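Long-range contact in isocitrate dehydrogenase [NAD] subunit 2 (PDB 3BLX), which oxidises isocitrate to 2-oxoglutarate with NAD(+) in the mitochondrial citric acid cycle, releasing carbon dioxide, as part of an octamer with subunit 1: residues Ala176-Ser190 against Glu210-Ser224. Sequence-based numbering, arbitrary orientation.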
loop_
_atom_site.group_PDB
_atom_site.type_symbol
_atom_site.label_atom_id
_atom_site.label_comp_id
_atom_site.label_asym_id
_atom_site.label_seq_id
_atom_site.Cartn_x
_atom_site.Cartn_y
_atom_site.Cartn_z
ATOM N N ALA B 176 48.418 -33.625 10.352
ATOM C CA ALA B 176 48.573 -34.678 9.373
ATOM C C ALA B 176 49.830 -35.494 9.712
ATOM O O ALA B 176 49.813 -36.727 9.722
ATOM C CB ALA B 176 48.658 -34.098 8.000
ATOM N N ARG B 177 50.918 -34.789 9.997
ATOM C CA ARG B 177 52.132 -35.409 10.495
ATOM C C ARG B 177 51.835 -36.259 11.740
ATOM O O ARG B 177 52.159 -37.438 11.782
ATOM C CB ARG B 177 53.163 -34.326 10.786
ATOM C CG ARG B 177 54.305 -34.735 11.674
ATOM C CD ARG B 177 55.152 -33.513 12.032
ATOM N NE ARG B 177 55.869 -33.025 10.861
ATOM C CZ ARG B 177 56.518 -31.868 10.821
ATOM N NH1 ARG B 177 56.503 -31.096 11.900
ATOM N NH2 ARG B 177 57.169 -31.486 9.716
ATOM N N ALA B 178 51.179 -35.669 12.731
ATOM C CA ALA B 178 50.831 -36.358 13.979
ATOM C C ALA B 178 49.895 -37.593 13.905
ATOM O O ALA B 178 49.805 -38.347 14.861
ATOM C CB ALA B 178 50.289 -35.353 14.999
ATOM N N ILE B 179 49.201 -37.809 12.804
ATOM C CA ILE B 179 48.386 -39.006 12.681
ATOM C C ILE B 179 48.847 -39.824 11.482
ATOM O O ILE B 179 48.146 -40.745 11.052
ATOM C CB ILE B 179 46.879 -38.692 12.493
ATOM C CG1 ILE B 179 46.648 -37.775 11.291
ATOM C CG2 ILE B 179 46.290 -38.055 13.725
ATOM C CD1 ILE B 179 45.184 -37.647 10.916
ATOM N N GLY B 180 50.007 -39.468 10.928
ATOM C CA GLY B 180 50.589 -40.194 9.808
ATOM C C GLY B 180 49.837 -40.168 8.481
ATOM O O GLY B 180 49.470 -41.193 7.924
ATOM N N ARG B 181 49.599 -38.979 7.958
ATOM C CA ARG B 181 49.000 -38.875 6.646
ATOM C C ARG B 181 49.879 -38.011 5.750
ATOM O O ARG B 181 50.357 -36.932 6.153
ATOM C CB ARG B 181 47.576 -38.323 6.741
ATOM C CG ARG B 181 46.485 -39.376 6.928
ATOM C CD ARG B 181 45.303 -38.787 7.685
ATOM N NE ARG B 181 44.002 -39.138 7.114
ATOM C CZ ARG B 181 43.075 -39.843 7.750
ATOM N NH1 ARG B 181 43.311 -40.276 8.976
ATOM N NH2 ARG B 181 41.918 -40.109 7.161
ATOM N N PRO B 182 50.101 -38.495 4.528
ATOM C CA PRO B 182 50.982 -37.870 3.538
ATOM C C PRO B 182 50.448 -36.511 3.041
ATOM O O PRO B 182 51.227 -35.551 3.047
ATOM C CB PRO B 182 51.012 -38.887 2.381
ATOM C CG PRO B 182 50.218 -40.060 2.819
ATOM C CD PRO B 182 49.388 -39.669 4.000
ATOM N N ARG B 183 49.169 -36.433 2.638
ATOM C CA ARG B 183 48.626 -35.246 1.949
ATOM C C ARG B 183 47.790 -34.344 2.826
ATOM O O ARG B 183 46.960 -34.821 3.585
ATOM C CB ARG B 183 47.729 -35.637 0.773
ATOM C CG ARG B 183 48.174 -36.824 -0.003
ATOM C CD ARG B 183 46.948 -37.598 -0.424
ATOM N NE ARG B 183 46.199 -36.958 -1.498
ATOM C CZ ARG B 183 44.975 -37.320 -1.870
ATOM N NH1 ARG B 183 44.355 -38.301 -1.237
ATOM N NH2 ARG B 183 44.367 -36.700 -2.872
ATOM N N VAL B 184 47.998 -33.033 2.712
ATOM C CA VAL B 184 46.978 -32.100 3.171
ATOM C C VAL B 184 46.401 -31.410 1.958
ATOM O O VAL B 184 47.117 -30.895 1.109
ATOM C CB VAL B 184 47.457 -31.098 4.234
ATOM C CG1 VAL B 184 48.725 -31.598 4.919
ATOM C CG2 VAL B 184 47.646 -29.748 3.637
ATOM N N ILE B 185 45.089 -31.494 1.853
ATOM C CA ILE B 185 44.347 -30.892 0.760
ATOM C C ILE B 185 43.653 -29.602 1.206
ATOM O O ILE B 185 42.805 -29.628 2.101
ATOM C CB ILE B 185 43.287 -31.867 0.265
ATOM C CG1 ILE B 185 43.969 -33.162 -0.199
ATOM C CG2 ILE B 185 42.450 -31.225 -0.807
ATOM C CD1 ILE B 185 43.009 -34.230 -0.612
ATOM N N VAL B 186 44.037 -28.478 0.611
ATOM C CA VAL B 186 43.304 -27.245 0.818
ATOM C C VAL B 186 42.126 -27.230 -0.148
ATOM O O VAL B 186 42.313 -27.374 -1.355
ATOM C CB VAL B 186 44.159 -26.002 0.564
ATOM C CG1 VAL B 186 43.264 -24.817 0.482
ATOM C CG2 VAL B 186 45.154 -25.796 1.667
ATOM N N VAL B 187 40.919 -27.091 0.402
ATOM C CA VAL B 187 39.678 -26.971 -0.371
ATOM C C VAL B 187 39.242 -25.502 -0.469
ATOM O O VAL B 187 39.226 -24.783 0.530
ATOM C CB VAL B 187 38.541 -27.818 0.241
ATOM C CG1 VAL B 187 37.224 -27.534 -0.430
ATOM C CG2 VAL B 187 38.852 -29.269 0.093
ATOM N N HIS B 188 38.903 -25.057 -1.674
ATOM C CA HIS B 188 38.597 -23.661 -1.904
ATOM C C HIS B 188 37.656 -23.559 -3.085
ATOM O O HIS B 188 37.380 -24.556 -3.733
ATOM C CB HIS B 188 39.878 -22.905 -2.204
ATOM C CG HIS B 188 40.560 -23.378 -3.443
ATOM N ND1 HIS B 188 40.521 -22.673 -4.625
ATOM C CD2 HIS B 188 41.264 -24.508 -3.697
ATOM C CE1 HIS B 188 41.187 -23.339 -5.552
ATOM N NE2 HIS B 188 41.641 -24.457 -5.016
ATOM N N LYS B 189 37.155 -22.354 -3.353
ATOM C CA LYS B 189 36.284 -22.078 -4.507
ATOM C C LYS B 189 37.086 -21.275 -5.562
ATOM O O LYS B 189 38.154 -20.749 -5.252
ATOM C CB LYS B 189 35.011 -21.339 -4.070
ATOM C CG LYS B 189 33.713 -21.867 -4.671
ATOM C CD LYS B 189 33.879 -22.192 -6.158
ATOM C CE LYS B 189 32.590 -21.971 -6.953
ATOM N NZ LYS B 189 31.472 -22.875 -6.567
ATOM N N SER B 190 36.576 -21.207 -6.796
ATOM C CA SER B 190 37.336 -20.704 -7.951
ATOM C C SER B 190 38.361 -19.629 -7.598
ATOM O O SER B 190 38.012 -18.481 -7.401
ATOM C CB SER B 190 36.397 -20.177 -9.034
ATOM O OG SER B 190 37.137 -19.744 -10.157
ATOM N N GLU B 210 57.827 -25.459 4.857
ATOM C CA GLU B 210 58.229 -25.794 6.220
ATOM C C GLU B 210 57.757 -27.171 6.642
ATOM O O GLU B 210 57.963 -27.576 7.776
ATOM C CB GLU B 210 57.728 -24.773 7.219
ATOM C CG GLU B 210 58.033 -23.360 6.832
ATOM C CD GLU B 210 57.585 -22.386 7.886
ATOM O OE1 GLU B 210 57.671 -22.750 9.083
ATOM O OE2 GLU B 210 57.153 -21.268 7.517
ATOM N N TYR B 211 57.125 -27.894 5.726
ATOM C CA TYR B 211 56.691 -29.256 6.009
ATOM C C TYR B 211 56.926 -30.138 4.789
ATOM O O TYR B 211 56.001 -30.427 4.024
ATOM C CB TYR B 211 55.216 -29.279 6.424
ATOM C CG TYR B 211 54.891 -28.403 7.623
ATOM C CD1 TYR B 211 54.618 -27.049 7.470
ATOM C CD2 TYR B 211 54.864 -28.921 8.904
ATOM C CE1 TYR B 211 54.333 -26.236 8.561
ATOM C CE2 TYR B 211 54.582 -28.112 10.009
ATOM C CZ TYR B 211 54.313 -26.766 9.824
ATOM O OH TYR B 211 54.024 -25.926 10.881
ATOM N N PRO B 212 58.186 -30.548 4.591
ATOM C CA PRO B 212 58.635 -31.245 3.382
ATOM C C PRO B 212 58.145 -32.673 3.370
ATOM O O PRO B 212 57.987 -33.237 2.297
ATOM C CB PRO B 212 60.159 -31.205 3.494
ATOM C CG PRO B 212 60.450 -30.177 4.570
ATOM C CD PRO B 212 59.298 -30.259 5.503
ATOM N N ASP B 213 57.896 -33.239 4.552
ATOM C CA ASP B 213 57.363 -34.603 4.678
ATOM C C ASP B 213 55.914 -34.710 4.241
ATOM O O ASP B 213 55.368 -35.808 4.106
ATOM C CB ASP B 213 57.482 -35.137 6.108
ATOM C CG ASP B 213 57.016 -34.143 7.173
ATOM O OD1 ASP B 213 57.470 -32.966 7.181
ATOM O OD2 ASP B 213 56.218 -34.576 8.038
ATOM N N LEU B 214 55.290 -33.562 4.029
ATOM C CA LEU B 214 53.888 -33.537 3.669
ATOM C C LEU B 214 53.670 -33.000 2.260
ATOM O O LEU B 214 54.330 -32.050 1.838
ATOM C CB LEU B 214 53.146 -32.690 4.680
ATOM C CG LEU B 214 52.500 -33.419 5.860
ATOM C CD1 LEU B 214 52.914 -34.860 5.916
ATOM C CD2 LEU B 214 52.846 -32.718 7.123
ATOM N N THR B 215 52.753 -33.630 1.536
ATOM C CA THR B 215 52.364 -33.184 0.204
ATOM C C THR B 215 51.132 -32.278 0.271
ATOM O O THR B 215 50.083 -32.673 0.766
ATOM C CB THR B 215 52.031 -34.379 -0.696
ATOM O OG1 THR B 215 53.057 -35.363 -0.574
ATOM C CG2 THR B 215 51.901 -33.946 -2.154
ATOM N N LEU B 216 51.262 -31.061 -0.234
ATOM C CA LEU B 216 50.132 -30.142 -0.356
ATOM C C LEU B 216 49.450 -30.242 -1.716
ATOM O O LEU B 216 50.060 -29.956 -2.743
ATOM C CB LEU B 216 50.593 -28.697 -0.138
ATOM C CG LEU B 216 49.516 -27.634 -0.342
ATOM C CD1 LEU B 216 48.435 -27.857 0.688
ATOM C CD2 LEU B 216 50.061 -26.218 -0.217
ATOM N N GLU B 217 48.185 -30.645 -1.725
ATOM C CA GLU B 217 47.367 -30.517 -2.933
ATOM C C GLU B 217 46.301 -29.474 -2.683
ATOM O O GLU B 217 45.876 -29.276 -1.538
ATOM C CB GLU B 217 46.696 -31.838 -3.301
ATOM C CG GLU B 217 47.641 -33.039 -3.277
ATOM C CD GLU B 217 46.965 -34.334 -3.686
ATOM O OE1 GLU B 217 45.754 -34.301 -4.014
ATOM O OE2 GLU B 217 47.647 -35.384 -3.682
ATOM N N THR B 218 45.870 -28.805 -3.748
ATOM C CA THR B 218 44.706 -27.924 -3.666
ATOM C C THR B 218 43.572 -28.497 -4.506
ATOM O O THR B 218 43.819 -29.112 -5.552
ATOM C CB THR B 218 45.022 -26.478 -4.125
ATOM O OG1 THR B 218 45.312 -26.460 -5.530
ATOM C CG2 THR B 218 46.189 -25.887 -3.321
ATOM N N GLU B 219 42.333 -28.305 -4.058
ATOM C CA GLU B 219 41.207 -28.843 -4.814
ATOM C C GLU B 219 39.974 -27.932 -4.787
ATOM O O GLU B 219 39.668 -27.363 -3.742
ATOM C CB GLU B 219 40.878 -30.231 -4.274
ATOM C CG GLU B 219 40.284 -31.175 -5.299
ATOM C CD GLU B 219 40.415 -32.630 -4.866
ATOM O OE1 GLU B 219 40.612 -32.893 -3.653
ATOM O OE2 GLU B 219 40.328 -33.517 -5.743
ATOM N N LEU B 220 39.283 -27.797 -5.923
ATOM C CA LEU B 220 38.058 -26.999 -5.989
ATOM C C LEU B 220 37.033 -27.701 -5.146
ATOM O O LEU B 220 36.924 -28.913 -5.220
ATOM C CB LEU B 220 37.525 -26.869 -7.418
ATOM C CG LEU B 220 38.123 -25.816 -8.352
ATOM C CD1 LEU B 220 37.259 -25.655 -9.609
ATOM C CD2 LEU B 220 38.301 -24.480 -7.633
ATOM N N ILE B 221 36.286 -26.953 -4.348
ATOM C CA ILE B 221 35.297 -27.582 -3.499
ATOM C C ILE B 221 34.313 -28.387 -4.353
ATOM O O ILE B 221 33.908 -29.454 -3.948
ATOM C CB ILE B 221 34.576 -26.576 -2.618
ATOM C CG1 ILE B 221 33.758 -27.311 -1.563
ATOM C CG2 ILE B 221 33.714 -25.686 -3.468
ATOM C CD1 ILE B 221 32.870 -26.456 -0.761
ATOM N N ASP B 222 33.985 -27.910 -5.551
ATOM C CA ASP B 222 33.152 -28.682 -6.489
ATOM C C ASP B 222 33.703 -30.094 -6.701
ATOM O O ASP B 222 32.962 -31.065 -6.649
ATOM C CB ASP B 222 33.078 -28.035 -7.875
ATOM C CG ASP B 222 32.654 -26.581 -7.848
ATOM O OD1 ASP B 222 33.080 -25.838 -6.942
ATOM O OD2 ASP B 222 31.912 -26.175 -8.771
ATOM N N ASN B 223 35.001 -30.204 -6.974
ATOM C CA ASN B 223 35.594 -31.493 -7.302
ATOM C C ASN B 223 35.662 -32.393 -6.072
ATOM O O ASN B 223 35.346 -33.581 -6.117
ATOM C CB ASN B 223 36.984 -31.320 -7.927
ATOM C CG ASN B 223 36.949 -30.551 -9.246
ATOM O OD1 ASN B 223 35.974 -30.614 -10.005
ATOM N ND2 ASN B 223 38.028 -29.822 -9.527
ATOM N N SER B 224 36.067 -31.811 -4.962
ATOM C CA SER B 224 36.131 -32.543 -3.722
ATOM C C SER B 224 34.825 -33.215 -3.397
ATOM O O SER B 224 34.839 -34.377 -3.020
ATOM C CB SER B 224 36.508 -31.627 -2.572
ATOM O OG SER B 224 37.772 -31.036 -2.797
#
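Arg-183 and Glu-217 meet on one face of the sheet. CB of Arg-183 lies 3.8 Å from Thr-215 O. CG and CD of Arg-183 each pass 4.0 Å from Glu-217 OE2. CG stands anti to the carbonyl carbon of Arg-183, and bends at chi2 and chi3 turn the guanidinium edge to Glu-217. Arg-183 NE bonds Glu-217 OE2, and Arg-183 NH2 reaches Glu-217 OE1 at 3.0 Å. The grip is side-on, but both oxygens are met from above the carboxylate plane, and the two flat groups stand 53° apart. Ile-185 CD1 lies over one guanidinium face, toward its rim, and Arg-183 NH1 turns to Asp-237 and to Ala-234 O. With an alanine here, the Glu-217 and Asp-237 carboxylates would probably be left without the positive group they share.

Strands 183-188 and 215-220 are parallel neighbours. Within this chain 215-220 is an edge strand, and 183-188 is the next one in. Helix 195-208 links them in a beta-alpha-beta crossover. Their ladder runs from Thr-215 N on Pro-182 O to Ile-221 N on His-188 O. On the other face, Leu-216 CD1 sits 3.6 Å from Val-184 CG2.

Before the strands, Arg-177 binds Asp-213 with NE and NH2, one to each oxygen. Here the planes are 18° apart, and both bonds are straight at 168°. Tyr-211 CD2 lies over one guanidinium face, 3.5 Å from Arg-177 NH2.

At the C-terminal ends, Val-187 CG1 packs 3.6 Å from Ile-221 CB. Lys-189 NZ makes a weak salt bridge to Asp-222 OD1 at 3.4 Å. Lys-189 is probably critical for catalysis, and Asp-222 probably binds substrate and the magnesium or manganese ion.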